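Local coordinates for protein halorhodopsin (Halobacterium salinarum, PDB 2JAF) that uses light absorbed by its retinal chromophore to pump chloride ions across the membrane into the cell, at residues 159-164 and 212-217; 222-225 and 229-232; 139-144 and 205-210. The protein carries 2 engineered substitutions. All blocks are in the same frame, centred on the assembly; numbering follows the deposited sequence.

Contact 1 (159-164 and 212-217); sequences LFRWAF and IVWAVG. With BOG (octyl beta-D-glucopyranoside), chain F.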
ATOM      1  N   LEU A 159      -7.434 -18.564  19.866  1.00 24.14           N
ATOM      2  CA  LEU A 159      -6.186 -19.056  19.293  1.00 22.98           C
ATOM      3  C   LEU A 159      -5.680 -18.214  18.115  1.00 22.27           C
ATOM      4  O   LEU A 159      -4.501 -17.856  18.047  1.00 21.29           O
ATOM      5  CB  LEU A 159      -6.371 -20.499  18.821  1.00 24.58           C
ATOM      6  CG  LEU A 159      -5.277 -21.035  17.890  1.00 27.86           C
ATOM      7  CD1 LEU A 159      -3.960 -21.101  18.648  1.00 29.04           C
ATOM      8  CD2 LEU A 159      -5.668 -22.411  17.358  1.00 30.98           C
ATOM      9  N   PHE A 160      -6.568 -17.907  17.179  1.00 20.64           N
ATOM     10  CA  PHE A 160      -6.175 -17.132  16.010  1.00 21.21           C
ATOM     11  C   PHE A 160      -5.844 -15.677  16.325  1.00 20.18           C
ATOM     12  O   PHE A 160      -4.983 -15.084  15.672  1.00 22.07           O
ATOM     13  CB  PHE A 160      -7.258 -17.229  14.935  1.00 19.30           C
ATOM     14  CG  PHE A 160      -7.458 -18.629  14.420  1.00 21.95           C
ATOM     15  CD1 PHE A 160      -6.417 -19.302  13.792  1.00 21.41           C
ATOM     16  CD2 PHE A 160      -8.681 -19.277  14.575  1.00 23.12           C
ATOM     17  CE1 PHE A 160      -6.587 -20.609  13.323  1.00 25.42           C
ATOM     18  CE2 PHE A 160      -8.865 -20.585  14.110  1.00 22.72           C
ATOM     19  CZ  PHE A 160      -7.822 -21.251  13.485  1.00 21.30           C
ATOM     20  N   ARG A 161      -6.514 -15.100  17.321  1.00 20.36           N
ATOM     21  CA  ARG A 161      -6.220 -13.721  17.708  1.00 20.66           C
ATOM     22  C   ARG A 161      -4.757 -13.657  18.157  1.00 20.19           C
ATOM     23  O   ARG A 161      -4.002 -12.783  17.731  1.00 20.19           O
ATOM     24  CB  ARG A 161      -7.125 -13.264  18.860  1.00 21.48           C
ATOM     25  CG  ARG A 161      -8.590 -13.080  18.489  1.00 21.11           C
ATOM     26  CD  ARG A 161      -9.416 -12.630  19.693  1.00 18.44           C
ATOM     27  NE  ARG A 161      -9.049 -11.299  20.195  1.00 20.30           N
ATOM     28  CZ  ARG A 161      -9.468 -10.151  19.665  1.00 19.30           C
ATOM     29  NH1 ARG A 161     -10.273 -10.157  18.610  1.00 21.50           N
ATOM     30  NH2 ARG A 161      -9.090  -8.990  20.193  1.00 20.35           N
ATOM     31  N   TRP A 162      -4.358 -14.595  19.009  1.00 20.22           N
ATOM     32  CA  TRP A 162      -2.988 -14.608  19.502  1.00 19.36           C
ATOM     33  C   TRP A 162      -1.963 -15.087  18.485  1.00 20.31           C
ATOM     34  O   TRP A 162      -0.791 -14.698  18.551  1.00 22.61           O
ATOM     35  CB  TRP A 162      -2.898 -15.426  20.794  1.00 20.47           C
ATOM     36  CG  TRP A 162      -3.457 -14.671  21.970  1.00 20.89           C
ATOM     37  CD1 TRP A 162      -4.670 -14.862  22.566  1.00 20.99           C
ATOM     38  CD2 TRP A 162      -2.840 -13.572  22.656  1.00 20.99           C
ATOM     39  NE1 TRP A 162      -4.847 -13.947  23.580  1.00 19.15           N
ATOM     40  CE2 TRP A 162      -3.742 -13.144  23.658  1.00 21.05           C
ATOM     41  CE3 TRP A 162      -1.614 -12.904  22.520  1.00 21.11           C
ATOM     42  CZ2 TRP A 162      -3.459 -12.074  24.524  1.00 20.10           C
ATOM     43  CZ3 TRP A 162      -1.328 -11.837  23.382  1.00 21.46           C
ATOM     44  CH2 TRP A 162      -2.252 -11.435  24.372  1.00 21.31           C
ATOM     45  N   ALA A 163      -2.379 -15.928  17.543  1.00 19.78           N
ATOM     46  CA  ALA A 163      -1.445 -16.381  16.521  1.00 18.43           C
ATOM     47  C   ALA A 163      -1.067 -15.171  15.656  1.00 19.11           C
ATOM     48  O   ALA A 163       0.086 -15.022  15.247  1.00 20.23           O
ATOM     49  CB  ALA A 163      -2.080 -17.484  15.664  1.00 17.98           C
ATOM     50  N   PHE A 164      -2.035 -14.295  15.381  1.00 19.90           N
ATOM     51  CA  PHE A 164      -1.747 -13.099  14.588  1.00 19.11           C
ATOM     52  C   PHE A 164      -0.823 -12.173  15.387  1.00 19.89           C
ATOM     53  O   PHE A 164       0.083 -11.543  14.830  1.00 21.63           O
ATOM     54  CB  PHE A 164      -3.035 -12.347  14.229  1.00 18.36           C
ATOM     55  CG  PHE A 164      -3.703 -12.831  12.964  1.00 19.66           C
ATOM     56  CD1 PHE A 164      -3.014 -12.836  11.752  1.00 19.86           C
ATOM     57  CD2 PHE A 164      -5.034 -13.255  12.981  1.00 20.69           C
ATOM     58  CE1 PHE A 164      -3.642 -13.252  10.567  1.00 22.34           C
ATOM     59  CE2 PHE A 164      -5.672 -13.673  11.805  1.00 20.86           C
ATOM     60  CZ  PHE A 164      -4.975 -13.671  10.597  1.00 22.81           C
ATOM     61  N   ILE A 212       2.654  -4.223  24.389  1.00 19.16           N
ATOM     62  CA  ILE A 212       2.402  -4.444  25.810  1.00 19.49           C
ATOM     63  C   ILE A 212       1.003  -3.932  26.131  1.00 19.80           C
ATOM     64  O   ILE A 212       0.234  -4.594  26.826  1.00 20.37           O
ATOM     65  CB  ILE A 212       3.442  -3.705  26.685  1.00 20.15           C
ATOM     66  CG1 ILE A 212       4.810  -4.364  26.500  1.00 22.16           C
ATOM     67  CG2 ILE A 212       3.025  -3.734  28.153  1.00 19.19           C
ATOM     68  CD1 ILE A 212       5.934  -3.708  27.284  1.00 23.44           C
ATOM     69  N   VAL A 213       0.673  -2.749  25.619  1.00 18.51           N
ATOM     70  CA  VAL A 213      -0.643  -2.172  25.854  1.00 17.99           C
ATOM     71  C   VAL A 213      -1.709  -3.095  25.265  1.00 19.17           C
ATOM     72  O   VAL A 213      -2.732  -3.351  25.902  1.00 21.00           O
ATOM     73  CB  VAL A 213      -0.779  -0.773  25.198  1.00 17.51           C
ATOM     74  CG1 VAL A 213      -2.231  -0.312  25.252  1.00 18.35           C
ATOM     75  CG2 VAL A 213       0.100   0.241  25.930  1.00 15.56           C
ATOM     76  N   TRP A 214      -1.468  -3.594  24.056  1.00 19.77           N
ATOM     77  CA  TRP A 214      -2.440  -4.479  23.404  1.00 21.11           C
ATOM     78  C   TRP A 214      -2.689  -5.723  24.253  1.00 21.81           C
ATOM     79  O   TRP A 214      -3.839  -6.112  24.489  1.00 20.38           O
ATOM     80  CB  TRP A 214      -1.941  -4.920  22.027  1.00 22.65           C
ATOM     81  CG  TRP A 214      -3.037  -5.472  21.135  1.00 25.20           C
ATOM     82  CD1 TRP A 214      -3.792  -4.769  20.246  1.00 27.70           C
ATOM     83  CD2 TRP A 214      -3.507  -6.831  21.073  1.00 26.40           C
ATOM     84  NE1 TRP A 214      -4.703  -5.601  19.630  1.00 29.84           N
ATOM     85  CE2 TRP A 214      -4.549  -6.870  20.121  1.00 26.90           C
ATOM     86  CE3 TRP A 214      -3.149  -8.015  21.731  1.00 23.82           C
ATOM     87  CZ2 TRP A 214      -5.240  -8.052  19.807  1.00 27.33           C
ATOM     88  CZ3 TRP A 214      -3.841  -9.197  21.417  1.00 24.94           C
ATOM     89  CH2 TRP A 214      -4.870  -9.199  20.465  1.00 24.27           C
ATOM     90  N   ALA A 215      -1.601  -6.339  24.710  1.00 20.75           N
ATOM     91  CA  ALA A 215      -1.678  -7.546  25.526  1.00 21.30           C
ATOM     92  C   ALA A 215      -2.297  -7.331  26.905  1.00 23.35           C
ATOM     93  O   ALA A 215      -3.044  -8.179  27.388  1.00 22.80           O
ATOM     94  CB  ALA A 215      -0.287  -8.158  25.679  1.00 23.16           C
ATOM     95  N   VAL A 216      -1.972  -6.215  27.548  1.00 23.88           N
ATOM     96  CA  VAL A 216      -2.505  -5.933  28.877  1.00 25.53           C
ATOM     97  C   VAL A 216      -3.941  -5.412  28.824  1.00 25.46           C
ATOM     98  O   VAL A 216      -4.746  -5.689  29.723  1.00 24.84           O
ATOM     99  CB  VAL A 216      -1.603  -4.913  29.618  1.00 26.90           C
ATOM    100  CG1 VAL A 216      -2.235  -4.496  30.942  1.00 29.33           C
ATOM    101  CG2 VAL A 216      -0.239  -5.534  29.860  1.00 27.64           C
ATOM    102  N   GLY A 217      -4.254  -4.681  27.756  1.00 23.98           N
ATOM    103  CA  GLY A 217      -5.581  -4.109  27.582  1.00 24.14           C
ATOM    104  C   GLY A 217      -6.724  -5.049  27.235  1.00 23.57           C
ATOM    105  O   GLY A 217      -6.553  -6.260  27.109  1.00 22.53           O
TER
HETATM  106  C1  BOG F 801      -5.617 -15.449  27.182  1.00 55.99           C
HETATM  107  O1  BOG F 801      -5.094 -16.033  25.985  1.00 56.88           O
HETATM  108  C2  BOG F 801      -6.786 -14.466  26.838  1.00 55.92           C
HETATM  109  O2  BOG F 801      -6.319 -13.443  25.954  1.00 52.00           O
HETATM  110  C3  BOG F 801      -7.346 -13.854  28.161  1.00 55.97           C
HETATM  111  O3  BOG F 801      -8.411 -12.949  27.879  1.00 54.75           O
HETATM  112  C4  BOG F 801      -7.843 -15.004  29.070  1.00 57.30           C
HETATM  113  O4  BOG F 801      -8.373 -14.489  30.296  1.00 58.64           O
HETATM  114  C5  BOG F 801      -6.664 -15.989  29.373  1.00 57.60           C
HETATM  115  O5  BOG F 801      -6.120 -16.502  28.110  1.00 57.23           O
HETATM  116  C6  BOG F 801      -7.142 -17.156  30.257  1.00 59.11           C
HETATM  117  O6  BOG F 801      -7.913 -18.111  29.519  1.00 60.26           O
HETATM  118  C1' BOG F 801      -4.017 -16.934  26.243  1.00 55.32           C
HETATM  119  C2' BOG F 801      -3.178 -17.091  25.002  1.00 54.97           C
HETATM  120  C3' BOG F 801      -1.900 -16.318  25.184  1.00 54.39           C
HETATM  121  C4' BOG F 801      -0.983 -16.420  23.983  1.00 54.57           C
HETATM  122  C5' BOG F 801       0.293 -15.621  24.211  1.00 54.83           C
HETATM  123  C6' BOG F 801       1.043 -15.422  22.906  1.00 54.77           C
HETATM  124  C7' BOG F 801       2.308 -14.634  23.097  1.00 54.59           C
HETATM  125  C8' BOG F 801       3.016 -14.462  21.773  1.00 54.34           C

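Contact 2 (222-225 and 229-232); sequences ALVQ and ATSW. Engineered in segment 229-232: Ala-229 (natural residue Val).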
ATOM      1  N   ALA A 222      -6.888  -8.502  28.776  1.00 21.34           N
ATOM      2  CA  ALA A 222      -7.888  -7.743  29.517  1.00 22.98           C
ATOM      3  C   ALA A 222      -7.563  -7.659  31.014  1.00 24.12           C
ATOM      4  O   ALA A 222      -8.442  -7.807  31.866  1.00 23.68           O
ATOM      5  CB  ALA A 222      -9.287  -8.347  29.301  1.00 22.86           C
ATOM      6  N   LEU A 223      -6.288  -7.440  31.336  1.00 22.39           N
ATOM      7  CA  LEU A 223      -5.891  -7.284  32.734  1.00 23.53           C
ATOM      8  C   LEU A 223      -6.437  -5.910  33.127  1.00 24.19           C
ATOM      9  O   LEU A 223      -6.784  -5.658  34.285  1.00 25.29           O
ATOM     10  CB  LEU A 223      -4.365  -7.324  32.871  1.00 21.62           C
ATOM     11  CG  LEU A 223      -3.687  -8.574  32.300  1.00 22.55           C
ATOM     12  CD1 LEU A 223      -2.215  -8.580  32.702  1.00 22.82           C
ATOM     13  CD2 LEU A 223      -4.373  -9.825  32.808  1.00 22.53           C
ATOM     14  N   VAL A 224      -6.499  -5.023  32.136  1.00 23.64           N
ATOM     15  CA  VAL A 224      -7.066  -3.688  32.294  1.00 23.90           C
ATOM     16  C   VAL A 224      -8.276  -3.731  31.363  1.00 26.59           C
ATOM     17  O   VAL A 224      -8.123  -3.841  30.149  1.00 27.37           O
ATOM     18  CB  VAL A 224      -6.107  -2.574  31.810  1.00 24.82           C
ATOM     19  CG1 VAL A 224      -6.881  -1.284  31.610  1.00 26.88           C
ATOM     20  CG2 VAL A 224      -5.006  -2.342  32.838  1.00 23.55           C
ATOM     21  N   GLN A 225      -9.475  -3.661  31.925  1.00 26.96           N
ATOM     22  CA  GLN A 225     -10.683  -3.734  31.115  1.00 28.80           C
ATOM     23  C   GLN A 225     -11.265  -2.396  30.681  1.00 28.82           C
ATOM     24  O   GLN A 225     -12.291  -2.360  30.004  1.00 32.62           O
ATOM     25  CB  GLN A 225     -11.742  -4.548  31.859  1.00 28.07           C
ATOM     26  CG  GLN A 225     -11.426  -6.036  31.871  1.00 31.75           C
ATOM     27  CD  GLN A 225     -12.421  -6.848  32.664  1.00 31.35           C
ATOM     28  OE1 GLN A 225     -13.562  -6.433  32.860  1.00 34.38           O
ATOM     29  NE2 GLN A 225     -11.998  -8.026  33.115  1.00 35.11           N
ATOM     30  N   ALA A 229      -8.750   3.700  29.501  1.00 25.34           N
ATOM     31  CA  ALA A 229      -7.376   3.580  29.976  1.00 25.53           C
ATOM     32  C   ALA A 229      -6.449   3.075  28.872  1.00 26.06           C
ATOM     33  O   ALA A 229      -5.342   3.590  28.697  1.00 27.36           O
ATOM     34  CB  ALA A 229      -7.318   2.647  31.181  1.00 25.48           C
ATOM     35  N   THR A 230      -6.896   2.063  28.138  1.00 25.44           N
ATOM     36  CA  THR A 230      -6.097   1.508  27.047  1.00 26.89           C
ATOM     37  C   THR A 230      -5.848   2.603  26.008  1.00 26.02           C
ATOM     38  O   THR A 230      -4.748   2.737  25.473  1.00 25.30           O
ATOM     39  CB  THR A 230      -6.828   0.323  26.371  1.00 27.80           C
ATOM     40  OG1 THR A 230      -7.076  -0.704  27.341  1.00 32.59           O
ATOM     41  CG2 THR A 230      -5.984  -0.256  25.245  1.00 30.08           C
ATOM     42  N   SER A 231      -6.878   3.393  25.730  1.00 23.54           N
ATOM     43  CA  SER A 231      -6.746   4.474  24.760  1.00 23.01           C
ATOM     44  C   SER A 231      -5.694   5.491  25.205  1.00 21.94           C
ATOM     45  O   SER A 231      -4.849   5.908  24.410  1.00 21.97           O
ATOM     46  CB  SER A 231      -8.098   5.164  24.552  1.00 21.41           C
ATOM     47  OG  SER A 231      -8.026   6.091  23.480  1.00 20.77           O
ATOM     48  N   TRP A 232      -5.727   5.887  26.476  1.00 22.45           N
ATOM     49  CA  TRP A 232      -4.749   6.851  26.971  1.00 22.46           C
ATOM     50  C   TRP A 232      -3.317   6.323  26.878  1.00 23.00           C
ATOM     51  O   TRP A 232      -2.387   7.085  26.607  1.00 21.83           O
ATOM     52  CB  TRP A 232      -5.049   7.256  28.426  1.00 23.24           C
ATOM     53  CG  TRP A 232      -5.817   8.564  28.541  1.00 23.86           C
ATOM     54  CD1 TRP A 232      -7.135   8.716  28.871  1.00 23.22           C
ATOM     55  CD2 TRP A 232      -5.319   9.885  28.262  1.00 23.75           C
ATOM     56  NE1 TRP A 232      -7.489  10.045  28.811  1.00 23.37           N
ATOM     57  CE2 TRP A 232      -6.395  10.783  28.440  1.00 23.40           C
ATOM     58  CE3 TRP A 232      -4.069  10.395  27.877  1.00 25.44           C
ATOM     59  CZ2 TRP A 232      -6.262  12.168  28.243  1.00 25.29           C
ATOM     60  CZ3 TRP A 232      -3.935  11.775  27.679  1.00 27.05           C
ATOM     61  CH2 TRP A 232      -5.030  12.643  27.864  1.00 27.00           C
TER

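Contact 3 (139-144 and 205-210); sequences AADIGM and VLWLGY. With RET (retinal), chain G.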
ATOM      1  N   ALA A 139       8.110  -2.989   4.210  1.00 24.72           N
ATOM      2  CA  ALA A 139       7.232  -4.116   3.942  1.00 24.37           C
ATOM      3  C   ALA A 139       7.002  -4.888   5.233  1.00 23.88           C
ATOM      4  O   ALA A 139       5.879  -5.292   5.532  1.00 24.66           O
ATOM      5  CB  ALA A 139       7.852  -5.023   2.893  1.00 24.22           C
ATOM      6  N   ALA A 140       8.071  -5.082   6.001  1.00 23.34           N
ATOM      7  CA  ALA A 140       7.970  -5.813   7.259  1.00 23.35           C
ATOM      8  C   ALA A 140       7.091  -5.037   8.217  1.00 23.41           C
ATOM      9  O   ALA A 140       6.300  -5.611   8.975  1.00 21.84           O
ATOM     10  CB  ALA A 140       9.362  -6.014   7.865  1.00 24.11           C
ATOM     11  N   ASP A 141       7.232  -3.717   8.175  1.00 22.70           N
ATOM     12  CA  ASP A 141       6.463  -2.844   9.039  1.00 23.76           C
ATOM     13  C   ASP A 141       4.983  -2.930   8.691  1.00 23.40           C
ATOM     14  O   ASP A 141       4.130  -3.007   9.570  1.00 22.34           O
ATOM     15  CB  ASP A 141       6.957  -1.405   8.889  1.00 24.08           C
ATOM     16  CG  ASP A 141       6.315  -0.467   9.884  1.00 27.09           C
ATOM     17  OD1 ASP A 141       6.719  -0.474  11.067  1.00 27.32           O
ATOM     18  OD2 ASP A 141       5.394   0.267   9.479  1.00 30.64           O
ATOM     19  N   ILE A 142       4.678  -2.920   7.395  1.00 24.39           N
ATOM     20  CA  ILE A 142       3.291  -3.009   6.961  1.00 23.01           C
ATOM     21  C   ILE A 142       2.710  -4.346   7.413  1.00 23.12           C
ATOM     22  O   ILE A 142       1.567  -4.411   7.858  1.00 24.25           O
ATOM     23  CB  ILE A 142       3.184  -2.843   5.424  1.00 25.38           C
ATOM     24  CG1 ILE A 142       3.538  -1.394   5.054  1.00 26.00           C
ATOM     25  CG2 ILE A 142       1.774  -3.170   4.950  1.00 25.16           C
ATOM     26  CD1 ILE A 142       3.645  -1.130   3.558  1.00 27.17           C
ATOM     27  N   GLY A 143       3.509  -5.404   7.314  1.00 22.79           N
ATOM     28  CA  GLY A 143       3.054  -6.717   7.747  1.00 21.28           C
ATOM     29  C   GLY A 143       2.725  -6.727   9.231  1.00 21.20           C
ATOM     30  O   GLY A 143       1.728  -7.316   9.656  1.00 21.43           O
ATOM     31  N   MET A 144       3.565  -6.069  10.029  1.00 21.13           N
ATOM     32  CA  MET A 144       3.345  -6.004  11.472  1.00 19.91           C
ATOM     33  C   MET A 144       2.010  -5.323  11.749  1.00 19.66           C
ATOM     34  O   MET A 144       1.201  -5.795  12.553  1.00 20.46           O
ATOM     35  CB  MET A 144       4.491  -5.221  12.149  1.00 19.65           C
ATOM     36  CG  MET A 144       4.290  -4.907  13.635  1.00 18.57           C
ATOM     37  SD  MET A 144       5.560  -3.761  14.259  1.00 20.90           S
ATOM     38  CE  MET A 144       4.894  -2.211  13.671  1.00 18.86           C
ATOM     39  N   VAL A 205      12.519   1.211  22.536  1.00 21.15           N
ATOM     40  CA  VAL A 205      11.799   1.262  23.803  1.00 19.69           C
ATOM     41  C   VAL A 205      10.333   1.664  23.658  1.00 19.78           C
ATOM     42  O   VAL A 205       9.443   0.999  24.196  1.00 19.95           O
ATOM     43  CB  VAL A 205      12.496   2.226  24.794  1.00 20.07           C
ATOM     44  CG1 VAL A 205      11.702   2.317  26.088  1.00 21.07           C
ATOM     45  CG2 VAL A 205      13.901   1.723  25.084  1.00 19.72           C
ATOM     46  N   LEU A 206      10.069   2.742  22.933  1.00 17.76           N
ATOM     47  CA  LEU A 206       8.688   3.190  22.786  1.00 18.03           C
ATOM     48  C   LEU A 206       7.843   2.230  21.942  1.00 18.87           C
ATOM     49  O   LEU A 206       6.693   1.956  22.287  1.00 19.31           O
ATOM     50  CB  LEU A 206       8.655   4.595  22.192  1.00 19.60           C
ATOM     51  CG  LEU A 206       9.386   5.632  23.055  1.00 22.78           C
ATOM     52  CD1 LEU A 206       9.430   6.967  22.330  1.00 24.63           C
ATOM     53  CD2 LEU A 206       8.683   5.777  24.398  1.00 26.92           C
ATOM     54  N   TRP A 207       8.402   1.714  20.848  1.00 17.96           N
ATOM     55  CA  TRP A 207       7.633   0.794  20.008  1.00 18.66           C
ATOM     56  C   TRP A 207       7.259  -0.485  20.762  1.00 19.40           C
ATOM     57  O   TRP A 207       6.212  -1.087  20.495  1.00 19.41           O
ATOM     58  CB  TRP A 207       8.399   0.474  18.712  1.00 18.66           C
ATOM     59  CG  TRP A 207       8.371   1.610  17.697  1.00 18.99           C
ATOM     60  CD1 TRP A 207       8.524   2.948  17.957  1.00 17.07           C
ATOM     61  CD2 TRP A 207       8.291   1.489  16.264  1.00 18.42           C
ATOM     62  NE1 TRP A 207       8.552   3.659  16.778  1.00 17.82           N
ATOM     63  CE2 TRP A 207       8.412   2.790  15.726  1.00 17.96           C
ATOM     64  CE3 TRP A 207       8.134   0.404  15.387  1.00 19.45           C
ATOM     65  CZ2 TRP A 207       8.382   3.040  14.347  1.00 19.58           C
ATOM     66  CZ3 TRP A 207       8.105   0.652  14.012  1.00 20.79           C
ATOM     67  CH2 TRP A 207       8.229   1.961  13.508  1.00 20.73           C
ATOM     68  N   LEU A 208       8.097  -0.900  21.708  1.00 19.26           N
ATOM     69  CA  LEU A 208       7.797  -2.092  22.499  1.00 18.97           C
ATOM     70  C   LEU A 208       6.578  -1.847  23.387  1.00 19.17           C
ATOM     71  O   LEU A 208       5.896  -2.790  23.798  1.00 19.95           O
ATOM     72  CB  LEU A 208       9.003  -2.475  23.366  1.00 19.87           C
ATOM     73  CG  LEU A 208      10.114  -3.265  22.676  1.00 20.40           C
ATOM     74  CD1 LEU A 208      11.371  -3.280  23.530  1.00 20.68           C
ATOM     75  CD2 LEU A 208       9.618  -4.685  22.433  1.00 22.04           C
ATOM     76  N   GLY A 209       6.299  -0.581  23.687  1.00 17.32           N
ATOM     77  CA  GLY A 209       5.151  -0.269  24.517  1.00 17.80           C
ATOM     78  C   GLY A 209       3.821  -0.630  23.865  1.00 18.71           C
ATOM     79  O   GLY A 209       2.869  -1.002  24.553  1.00 17.94           O
ATOM     80  N   TYR A 210       3.737  -0.532  22.540  1.00 18.23           N
ATOM     81  CA  TYR A 210       2.469  -0.831  21.873  1.00 18.14           C
ATOM     82  C   TYR A 210       1.975  -2.268  22.046  1.00 18.33           C
ATOM     83  O   TYR A 210       0.814  -2.477  22.396  1.00 17.34           O
ATOM     84  CB  TYR A 210       2.536  -0.440  20.391  1.00 18.95           C
ATOM     85  CG  TYR A 210       2.667   1.058  20.209  1.00 18.32           C
ATOM     86  CD1 TYR A 210       3.905   1.692  20.353  1.00 18.54           C
ATOM     87  CD2 TYR A 210       1.554   1.845  19.910  1.00 18.84           C
ATOM     88  CE1 TYR A 210       4.029   3.082  20.198  1.00 21.10           C
ATOM     89  CE2 TYR A 210       1.665   3.234  19.756  1.00 19.18           C
ATOM     90  CZ  TYR A 210       2.905   3.844  19.899  1.00 18.29           C
ATOM     91  OH  TYR A 210       3.023   5.206  19.723  1.00 19.32           O
TER
HETATM   92  C1  RET G 900       0.594  -4.546  17.822  1.00 22.24           C
HETATM   93  C2  RET G 900      -0.078  -5.942  18.230  1.00 21.40           C
HETATM   94  C3  RET G 900       0.573  -7.219  17.647  1.00 21.35           C
HETATM   95  C4  RET G 900       2.102  -7.327  18.095  1.00 21.32           C
HETATM   96  C5  RET G 900       2.961  -6.023  17.847  1.00 20.60           C
HETATM   97  C6  RET G 900       2.257  -4.645  17.717  1.00 22.02           C
HETATM   98  C7  RET G 900       3.113  -3.458  17.378  1.00 21.02           C
HETATM   99  C8  RET G 900       2.815  -2.165  17.077  1.00 18.79           C
HETATM  100  C9  RET G 900       3.773  -1.094  17.009  1.00 19.79           C
HETATM  101  C10 RET G 900       3.115   0.120  16.804  1.00 20.94           C
HETATM  102  C11 RET G 900       3.751   1.340  16.721  1.00 20.52           C
HETATM  103  C12 RET G 900       2.990   2.511  16.576  1.00 20.10           C
HETATM  104  C13 RET G 900       3.577   3.831  16.400  1.00 21.77           C
HETATM  105  C14 RET G 900       2.592   4.845  16.219  1.00 22.82           C
HETATM  106  C15 RET G 900       2.845   6.137  15.826  1.00 24.48           C
HETATM  107  C16 RET G 900      -0.057  -4.209  16.431  1.00 21.85           C
HETATM  108  C17 RET G 900       0.111  -3.489  18.944  1.00 21.17           C
HETATM  109  C18 RET G 900       4.465  -6.233  17.774  1.00 21.23           C
HETATM  110  C19 RET G 900       5.357  -1.322  17.323  1.00 21.06           C
HETATM  111  C20 RET G 900       5.096   4.081  16.452  1.00 21.97           C

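Contact 1 (159-164 and 212-217)
Trp-214 belongs to the retinal pocket, and this contact backs it with Trp-162 and Arg-161. The two segments lie on helices 158-180 and 193-216. The short helical segments run antiparallel, at 168°, with their axes 12.7 Å apart. Backbones cannot touch at that spacing, so long side chains bridge the gap. The main pair is a T-shaped tryptophan stack. The edge of Trp-214 is turned to the face of Trp-162, with the six-membered rings at 86° and their centroids 5.5 Å apart. The touching corner is Trp-214 CZ3, which lies 4.0 Å from Trp-162 CH2 and sits over the rim of that ring. Ala-215 CB meets the same Trp-162 CH2 from the ring edge, at 4.0 Å. On the opposite face of Trp-162 runs the alkyl chain of an octyl glucoside detergent. Its sugar accepts a hydrogen bond in the ring plane, from Trp-162 NE1 to BOG O2, 2.8 Å long. The indole is therefore packed on both faces and tied at its N-H. Arg-161 adds a lighter touch, with NH2 4.0 Å from Trp-214 CZ2. Its chain bends at chi3 (65°), which brings the guanidinium beside the indole. The buried charge is met by backbone carbonyls: NH1 bonds to Thr-154 O and Ala-152 O, and NH2 to Glu-219 O. Tyr-165 has its ring against both tryptophans. Trp-214 lines the ring end of the retinal pocket, an aromatic lining common in microbial rhodopsins, and Trp-162 packs against it as a second shell.

Contact 2 (222-225 and 229-232)
Val-224 is the one residue of the loop segment 222-225 that packs on the start of helix 227-255. Its CG1 meets Ala-229 CB at 4.0 Å, a plain methyl-to-methyl contact. Ala-229 is an engineered residue, valine in the natural protein. The CB of each residue points at the other segment. Val-224 CG1 stands opposite its own backbone N (chi1 163°), and this places that methyl at the helix. The other methyl lies well back, with Val-224 CG2 5.7 Å from Ala-229 CB. On the inner side Thr-230 OG1 comes to 4.3 Å from Val-224 CG1. This hydroxyl has its polar partner within its own helix turn, a hydrogen bond to Ser-226 O. The methyl of Val-224 packs beside this already bonded hydroxyl. Ser-226 also bonds through OG to Ala-229 N, which ties the first turn of the helix together. Thr-230 is buried and leans on Val-213 of helix 193-216, and Val-224 leans on Val-216 of the same helix. The outer side is looser. Val-224 and Ala-229 are only partly buried, and the two segments together bury just 87 Å². Gln-225 follows Val-224 in the loop, yet its CB points away from the helix and the residue is exposed. No hydrogen bond joins the two segments; the contact rests on one valine methyl against Ala-229 CB and the Thr-230 hydroxyl. This is a short interhelical loop folded back on the first turn of the next helix, and it links the last two transmembrane helices of the seven-helix rhodopsin fold.

Contact 3 (139-144 and 205-210)
The retinal pocket is bounded here by Trp-207 and Met-144, with Asp-141 at the edge of the tryptophan. Helix 131-153 supplies Asp-141 and Met-144, and helix 193-216 supplies Trp-207 and Tyr-210. The nearest CA pairs are 11.6 Å apart, Asp-141 with Trp-207 and Met-144 with Tyr-210, so side chains alone span the space. Asp-141 OD1 comes to the edge of the indole near its plane, 3.4 Å from Trp-207 CZ3. The carboxylate is turned 53° from the ring. An oxygen beside the C-H rim is probably favourable electrostatically, though no hydrogen bond is formed. The other oxygen is used: OD2 is hydrogen-bonded to Thr-116 OG1, which helps to fix the rotation of the carboxylate. The CG of Asp-141 lies opposite its backbone N (chi1 -173°), and the group is thereby carried across to Trp-207. Met-144 CE touches the same corner, 4.3 Å from Trp-207 CZ3. Its chain is extended until a bend at chi3 (80°), and the methyl then lies 3.7 Å from RET C9. One face of Trp-207 lies against the retinal methyls, with RET C20 3.5 Å above the ring plane, toward its rim. Tyr-210 lays its own face along the polyene from another side: RET C12 is 3.4 Å from the ring plane, over its centre. Its hydroxyl is hydrogen-bonded to Asp-238 OD1, and Trp-112 packs edge-to-face with the ring. Two aromatic faces and the Met-144 methyl thus line this part of the retinal, while Asp-141 of helix 131-153, held by Thr-116 of helix 106-127, abuts the indole edge. Large aromatic residues packed along retinal are a hallmark of the binding site in microbial rhodopsins.

Overall arrangement
All three contacts belong to the seven-helix fold of the bacteriorhodopsin-like family; contact 2 includes an interhelical loop. Contacts 1 and 3 share helix 193-216, and their segments there adjoin in sequence. Their centres are 14 Å apart, and their segments alternate along the chain. Their other halves lie on consecutive helices, 131-153 and 158-180. Both contribute residues to the retinal pocket, and both touch the second subunit. Contact 2 follows contact 1 in the chain, with centres 13 Å apart. The two meet through backbone, with probable hydrogen bonds from Ala-222 N to Gly-217 O and Val-224 N to Val-216 O. Contact 2 lies 19 Å from contact 3. Helix 193-216 thus joins the chromophore site to the loop leading into helix 227-255.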